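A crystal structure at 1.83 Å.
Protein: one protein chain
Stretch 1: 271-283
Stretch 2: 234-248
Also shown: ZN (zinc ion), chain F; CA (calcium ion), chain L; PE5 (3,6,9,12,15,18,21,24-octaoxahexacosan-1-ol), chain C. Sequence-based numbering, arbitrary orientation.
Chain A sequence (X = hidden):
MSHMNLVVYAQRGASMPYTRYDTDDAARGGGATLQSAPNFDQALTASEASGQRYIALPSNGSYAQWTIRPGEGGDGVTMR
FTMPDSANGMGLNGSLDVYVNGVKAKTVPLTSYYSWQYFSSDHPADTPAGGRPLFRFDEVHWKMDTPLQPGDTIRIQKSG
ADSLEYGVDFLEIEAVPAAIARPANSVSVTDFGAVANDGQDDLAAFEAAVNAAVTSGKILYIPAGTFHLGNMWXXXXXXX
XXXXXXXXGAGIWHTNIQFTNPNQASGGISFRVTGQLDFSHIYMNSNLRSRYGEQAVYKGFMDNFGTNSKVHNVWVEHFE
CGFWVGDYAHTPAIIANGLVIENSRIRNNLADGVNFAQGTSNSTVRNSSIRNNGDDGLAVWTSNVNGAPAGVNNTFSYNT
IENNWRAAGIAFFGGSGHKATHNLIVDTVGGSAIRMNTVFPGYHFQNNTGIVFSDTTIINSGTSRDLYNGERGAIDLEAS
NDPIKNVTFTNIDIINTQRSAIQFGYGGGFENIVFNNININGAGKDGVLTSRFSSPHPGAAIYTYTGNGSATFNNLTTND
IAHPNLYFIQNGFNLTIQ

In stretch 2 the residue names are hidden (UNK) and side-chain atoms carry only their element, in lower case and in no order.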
# COMPACT_ATOMS: atom_id res chain seq x y z
N PHE A 271 -7.04 -3.07 -18.67
CA PHE A 271 -8.45 -3.01 -19.02
C PHE A 271 -8.67 -2.02 -20.16
O PHE A 271 -8.17 -0.89 -20.11
CB PHE A 271 -9.31 -2.57 -17.83
CG PHE A 271 -9.38 -3.56 -16.69
CD1 PHE A 271 -9.88 -4.84 -16.88
CD2 PHE A 271 -9.01 -3.16 -15.41
CE1 PHE A 271 -9.98 -5.72 -15.82
CE2 PHE A 271 -9.10 -4.04 -14.34
CZ PHE A 271 -9.59 -5.33 -14.55
N ARG A 272 -9.45 -2.42 -21.15
CA ARG A 272 -9.94 -1.52 -22.20
C ARG A 272 -11.47 -1.61 -22.19
O ARG A 272 -12.08 -2.22 -23.07
CB ARG A 272 -9.35 -1.88 -23.58
CG ARG A 272 -7.84 -1.81 -23.64
CD ARG A 272 -7.33 -0.39 -23.46
NE ARG A 272 -5.88 -0.31 -23.54
CZ ARG A 272 -5.17 0.80 -23.33
NH1 ARG A 272 -5.79 1.93 -23.01
NH2 ARG A 272 -3.85 0.77 -23.43
N VAL A 273 -12.06 -1.02 -21.16
CA VAL A 273 -13.48 -1.16 -20.85
C VAL A 273 -14.11 0.23 -20.86
O VAL A 273 -13.57 1.17 -20.27
CB VAL A 273 -13.67 -1.83 -19.47
CG1 VAL A 273 -15.14 -1.81 -19.04
CG2 VAL A 273 -13.12 -3.27 -19.49
N THR A 274 -15.27 0.36 -21.52
CA THR A 274 -15.99 1.63 -21.55
C THR A 274 -17.24 1.63 -20.69
O THR A 274 -17.73 2.71 -20.36
CB THR A 274 -16.40 1.99 -22.99
OG1 THR A 274 -17.17 0.94 -23.56
CG2 THR A 274 -15.17 2.22 -23.84
N GLY A 275 -17.78 0.46 -20.36
CA GLY A 275 -18.92 0.40 -19.47
C GLY A 275 -18.50 -0.04 -18.09
O GLY A 275 -17.62 0.58 -17.48
N GLN A 276 -19.09 -1.11 -17.58
CA GLN A 276 -18.90 -1.51 -16.20
C GLN A 276 -18.13 -2.82 -16.14
O GLN A 276 -18.58 -3.84 -16.69
CB GLN A 276 -20.23 -1.66 -15.48
CG GLN A 276 -20.09 -2.11 -14.04
CD GLN A 276 -21.43 -2.31 -13.37
OE1 GLN A 276 -22.23 -3.14 -13.81
NE2 GLN A 276 -21.70 -1.53 -12.33
N LEU A 277 -16.98 -2.80 -15.49
CA LEU A 277 -16.29 -4.04 -15.18
C LEU A 277 -16.47 -4.35 -13.70
O LEU A 277 -16.61 -3.44 -12.87
CB LEU A 277 -14.81 -3.96 -15.55
CG LEU A 277 -13.86 -3.03 -14.80
CD1 LEU A 277 -13.26 -3.75 -13.60
CD2 LEU A 277 -12.74 -2.55 -15.74
N ASP A 278 -16.52 -5.64 -13.38
CA ASP A 278 -16.57 -6.12 -12.00
C ASP A 278 -15.57 -7.25 -11.91
O ASP A 278 -15.74 -8.29 -12.55
CB ASP A 278 -17.98 -6.60 -11.60
CG ASP A 278 -18.07 -6.94 -10.12
OD1 ASP A 278 -18.14 -6.01 -9.30
OD2 ASP A 278 -18.02 -8.13 -9.76
N PHE A 279 -14.50 -7.03 -11.15
CA PHE A 279 -13.38 -7.96 -11.08
C PHE A 279 -13.17 -8.27 -9.61
O PHE A 279 -13.00 -7.35 -8.81
CB PHE A 279 -12.12 -7.32 -11.70
CG PHE A 279 -10.96 -8.26 -11.86
CD1 PHE A 279 -10.20 -8.63 -10.76
CD2 PHE A 279 -10.61 -8.74 -13.12
CE1 PHE A 279 -9.12 -9.50 -10.90
CE2 PHE A 279 -9.52 -9.61 -13.27
CZ PHE A 279 -8.78 -9.98 -12.16
N SER A 280 -13.17 -9.56 -9.25
CA SER A 280 -13.17 -9.85 -7.82
C SER A 280 -12.61 -11.23 -7.53
O SER A 280 -12.58 -12.11 -8.39
CB SER A 280 -14.58 -9.75 -7.22
OG SER A 280 -15.44 -10.74 -7.74
N HIS A 281 -12.17 -11.38 -6.27
CA HIS A 281 -11.97 -12.68 -5.61
C HIS A 281 -10.80 -13.45 -6.21
O HIS A 281 -10.88 -14.65 -6.47
CB HIS A 281 -13.27 -13.50 -5.62
CG HIS A 281 -14.26 -12.99 -4.62
ND1 HIS A 281 -13.98 -12.95 -3.27
CD2 HIS A 281 -15.48 -12.44 -4.78
CE1 HIS A 281 -15.01 -12.43 -2.63
NE2 HIS A 281 -15.94 -12.12 -3.52
N ILE A 282 -9.69 -12.73 -6.40
CA ILE A 282 -8.50 -13.26 -7.04
C ILE A 282 -7.29 -12.72 -6.30
O ILE A 282 -7.28 -11.55 -5.89
CB ILE A 282 -8.47 -12.87 -8.53
CG1 ILE A 282 -9.50 -13.69 -9.30
CG2 ILE A 282 -7.08 -13.03 -9.14
CD1 ILE A 282 -9.94 -13.04 -10.58
N TYR A 283 -6.28 -13.57 -6.11
CA TYR A 283 -4.94 -13.14 -5.73
C TYR A 283 -4.07 -13.04 -6.98
O TYR A 283 -4.13 -13.91 -7.85
CB TYR A 283 -4.31 -14.12 -4.73
CG TYR A 283 -2.84 -13.90 -4.53
CD1 TYR A 283 -2.37 -12.93 -3.64
CD2 TYR A 283 -1.90 -14.66 -5.23
CE1 TYR A 283 -1.01 -12.72 -3.46
CE2 TYR A 283 -0.54 -14.44 -5.06
CZ TYR A 283 -0.10 -13.48 -4.17
OH TYR A 283 1.25 -13.28 -3.99
N UNK A 234 -4.37 -8.53 -21.52
CA UNK A 234 -5.06 -7.38 -22.11
C UNK A 234 -6.52 -7.74 -22.31
O UNK A 234 -6.84 -8.64 -23.10
c UNK A 234 -2.26 -6.21 -24.53
c UNK A 234 -0.81 -5.83 -24.26
n UNK A 234 -0.18 -5.13 -25.42
c UNK A 234 -4.41 -6.96 -23.42
c UNK A 234 -2.96 -6.53 -23.22
N UNK A 235 -7.39 -7.05 -21.60
CA UNK A 235 -8.81 -7.37 -21.56
C UNK A 235 -9.51 -6.31 -22.40
O UNK A 235 -9.78 -5.20 -21.91
c UNK A 235 -9.34 -7.44 -20.12
c UNK A 235 -8.98 -8.67 -17.89
c UNK A 235 -10.85 -7.68 -20.10
c UNK A 235 -8.58 -8.54 -19.37
N UNK A 236 -9.79 -6.64 -23.66
CA UNK A 236 -10.19 -5.67 -24.65
C UNK A 236 -8.99 -5.01 -25.30
O UNK A 236 -7.84 -5.20 -24.90
N UNK A 237 -9.26 -4.21 -26.33
CA UNK A 237 -8.21 -3.47 -27.03
C UNK A 237 -8.68 -2.04 -27.24
O UNK A 237 -9.87 -1.74 -27.12
o UNK A 237 -8.91 -3.90 -29.31
c UNK A 237 -7.86 -4.10 -28.38
N UNK A 238 -7.73 -1.15 -27.54
CA UNK A 238 -8.11 0.24 -27.80
C UNK A 238 -9.06 0.31 -28.98
O UNK A 238 -10.06 1.04 -28.94
c UNK A 238 -6.07 1.23 -26.72
c UNK A 238 -6.85 1.11 -28.02
c UNK A 238 -7.25 2.50 -28.51
N UNK A 239 -8.79 -0.46 -30.03
CA UNK A 239 -9.65 -0.42 -31.21
C UNK A 239 -10.99 -1.09 -30.96
O UNK A 239 -11.99 -0.70 -31.56
c UNK A 239 -8.95 -1.07 -32.41
N UNK A 240 -11.03 -2.12 -30.11
CA UNK A 240 -12.25 -2.88 -29.87
C UNK A 240 -12.44 -2.97 -28.35
O UNK A 240 -12.11 -3.98 -27.73
n UNK A 240 -13.47 -6.31 -30.60
o UNK A 240 -14.58 -4.36 -30.40
c UNK A 240 -13.52 -4.98 -30.50
c UNK A 240 -12.18 -4.26 -30.52
N UNK A 241 -12.97 -1.90 -27.77
CA UNK A 241 -13.12 -1.85 -26.32
C UNK A 241 -14.31 -2.70 -25.89
O UNK A 241 -15.25 -2.91 -26.66
c UNK A 241 -13.26 -0.40 -25.85
c UNK A 241 -12.46 2.76 -26.24
c UNK A 241 -11.96 1.74 -25.24
n UNK A 241 -11.63 2.83 -27.48
c UNK A 241 -11.91 0.35 -25.85
N UNK A 242 -14.24 -3.21 -24.65
CA UNK A 242 -15.29 -4.04 -24.07
C UNK A 242 -16.32 -3.14 -23.39
O UNK A 242 -15.96 -2.17 -22.71
c UNK A 242 -14.69 -5.05 -23.07
c UNK A 242 -13.97 -6.17 -23.83
c UNK A 242 -15.78 -5.66 -22.17
c UNK A 242 -13.19 -7.12 -22.94
N UNK A 243 -17.60 -3.46 -23.58
CA UNK A 243 -18.67 -2.72 -22.92
C UNK A 243 -18.74 -3.10 -21.45
O UNK A 243 -18.34 -2.32 -20.59
o UNK A 243 -19.71 -1.08 -25.07
n UNK A 243 -20.75 -2.87 -25.94
c UNK A 243 -20.14 -2.22 -24.95
c UNK A 243 -20.02 -2.97 -23.62
N UNK A 244 -19.25 -4.30 -21.14
CA UNK A 244 -19.37 -4.74 -19.76
C UNK A 244 -18.75 -6.12 -19.60
O UNK A 244 -18.87 -6.97 -20.48
n UNK A 244 -22.49 -3.42 -20.48
c UNK A 244 -20.84 -4.78 -19.32
c UNK A 244 -21.54 -3.45 -19.54
o UNK A 244 -21.25 -2.47 -18.86
N UNK A 245 -18.09 -6.36 -18.47
CA UNK A 245 -17.53 -7.69 -18.23
C UNK A 245 -17.43 -7.92 -16.73
O UNK A 245 -17.10 -7.01 -15.96
c UNK A 245 -16.18 -7.88 -18.95
c UNK A 245 -15.09 -6.93 -18.40
c UNK A 245 -15.74 -9.35 -18.88
c UNK A 245 -14.53 -9.67 -19.76
N UNK A 246 -17.76 -9.14 -16.31
CA UNK A 246 -17.59 -9.59 -14.94
C UNK A 246 -16.60 -10.74 -14.92
O UNK A 246 -16.77 -11.72 -15.66
c UNK A 246 -18.93 -10.01 -14.34
c UNK A 246 -18.74 -10.56 -12.92
o UNK A 246 -19.79 -8.86 -14.30
N UNK A 247 -15.56 -10.62 -14.10
CA UNK A 247 -14.53 -11.64 -13.95
C UNK A 247 -14.41 -11.96 -12.47
O UNK A 247 -14.13 -11.06 -11.67
c UNK A 247 -12.14 -9.98 -16.52
c UNK A 247 -13.32 -10.79 -15.99
c UNK A 247 -13.18 -11.18 -14.51
c UNK A 247 -12.10 -12.24 -14.25
N UNK A 248 -14.61 -13.22 -12.11
CA UNK A 248 -14.65 -13.59 -10.70
C UNK A 248 -13.86 -14.86 -10.48
O UNK A 248 -14.06 -15.85 -11.19
c UNK A 248 -17.81 -16.20 -8.64
c UNK A 248 -16.19 -13.95 -8.68
s UNK A 248 -17.83 -14.48 -8.13
c UNK A 248 -16.09 -13.79 -10.20
ZN ZN F . -18.48 -8.14 -7.80
CA CA L . -18.00 -11.50 -3.20
C48 PE5 C . 7.40 -16.83 -10.77
C50 PE5 C . 7.96 -15.69 -9.91
O1 PE5 C . 9.17 -16.09 -9.32
C1 PE5 C . 9.81 -15.10 -8.56
C2 PE5 C . 11.00 -15.68 -7.80
O2 PE5 C . 10.55 -16.61 -6.86
C3 PE5 C . 11.54 -17.33 -6.19
C4 PE5 C . 10.90 -18.35 -5.24
O3 PE5 C . 10.03 -17.69 -4.35
C5 PE5 C . 9.43 -18.49 -3.36
C6 PE5 C . 7.92 -18.20 -3.29
O4 PE5 C . 7.63 -17.15 -2.41
C7 PE5 C . 6.63 -16.26 -2.83
C8 PE5 C . 5.36 -17.02 -3.21
O5 PE5 C . 4.52 -16.19 -3.94
C9 PE5 C . 3.45 -16.84 -4.57
C10 PE5 C . 2.17 -16.52 -3.81
O6 PE5 C . 1.53 -17.72 -3.46
C11 PE5 C . 0.64 -17.61 -2.39
C12 PE5 C . 0.23 -19.00 -1.91
O7 PE5 C . -1.14 -19.10 -2.10
C13 PE5 C . -1.84 -19.76 -1.08
C14 PE5 C . -3.11 -20.35 -1.67
O8 PE5 C . -2.83 -20.79 -2.97
C15 PE5 C . -3.92 -21.30 -3.70
C16 PE5 C . -3.66 -22.78 -4.03
O52 PE5 C . -3.34 -22.94 -5.38
O HOH W 1 -19.85 -6.21 -15.31
O HOH W 2 -16.39 -10.33 -10.22
O HOH W 3 -18.52 -10.25 -7.56
O HOH W 4 -18.35 -9.54 -2.22
O HOH W 5 -18.91 -11.17 -5.37

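Position 234 carries four carbons in a row ending in nitrogen and does not touch stretch 1; it is Lys-234. At 235 four carbons fork at the first, one arm two carbons long, and the end of that arm lies against the Phe-271 ring: Ile-235, whose CD1 is 3.7 Å from Phe-271 CE1. Position 236 has no side-chain atoms, and phi/psi of 85/173 would jam a CB against the preceding carbonyl; it is Gly-236. One carbon and one oxygen at 237, pointing away from stretch 1, give Ser-237.

At 238 one carbon bears two more, and one of these sits over a face of the Arg-272 guanidinium. This is Val-238, with CG2 3.5 Å from Arg-272 NE. A lone carbon at 239, out of reach, marks Ala-239. Position 240 has two carbons, the second carrying oxygen and nitrogen, and no contact with stretch 1: Asn-240. Four carbons ending in nitrogen at 241 pass beside the Thr-274 methyl, as Lys-241.

The forked four-carbon side chain at 242 packs near Val-273 and belongs to Ile-242. Its N donates to Arg-272 O and its O accepts from Thr-274 N, both at 2.9 Å. Positions 243 and 244 each show two carbons, the second bearing oxygen and nitrogen. The first points its CB away from stretch 1 and is Asn-243; the second brings its oxygen to the Gln-276 backbone and is Asn-244, OD1 accepting from Gln-276 N at 2.9 Å.

At 245 a four-carbon fork neighbours Leu-277 and Val-273: Ile-245. One carbon carrying an oxygen and a carbon at 246, beside Asp-278, is Thr-246; water 1 links its OG1 to Gln-276 O. Another four-carbon fork, at 247, packs against Phe-279 and is Ile-247, CB 3.8 Å from Phe-279 CD2. The unbranched chain of two carbons, sulfur and carbon at 248 approaches Ser-280 and the edge of the His-281 ring; it is Met-248, with CG 3.4 Å from Ser-280 OG.

Phe-271 pairs in parallel with Ile-235, Val-273 makes a single bridge to Ile-242, and a parallel ladder runs from Leu-277/Ile-245 to Ser-280/Met-248; between Val-273 and Leu-277 the register shifts by one. In this last ladder, Ile-245 N to Gln-276 O (3.1 Å), Asp-278 N to Ile-245 O (3.0 Å), Ile-247 N to Asp-278 O (2.8 Å) and Ser-280 N to Ile-247 O (3.0 Å) join the strands. Ile-245, Ile-247, Leu-277 and Phe-279 share an apolar face; the other bears Thr-246, Met-248, Ser-280 and Asp-278, whose OD2 binds zinc at 2.0 Å.

Stretch 2, residues 234-248: KIGSVANKINNITIM
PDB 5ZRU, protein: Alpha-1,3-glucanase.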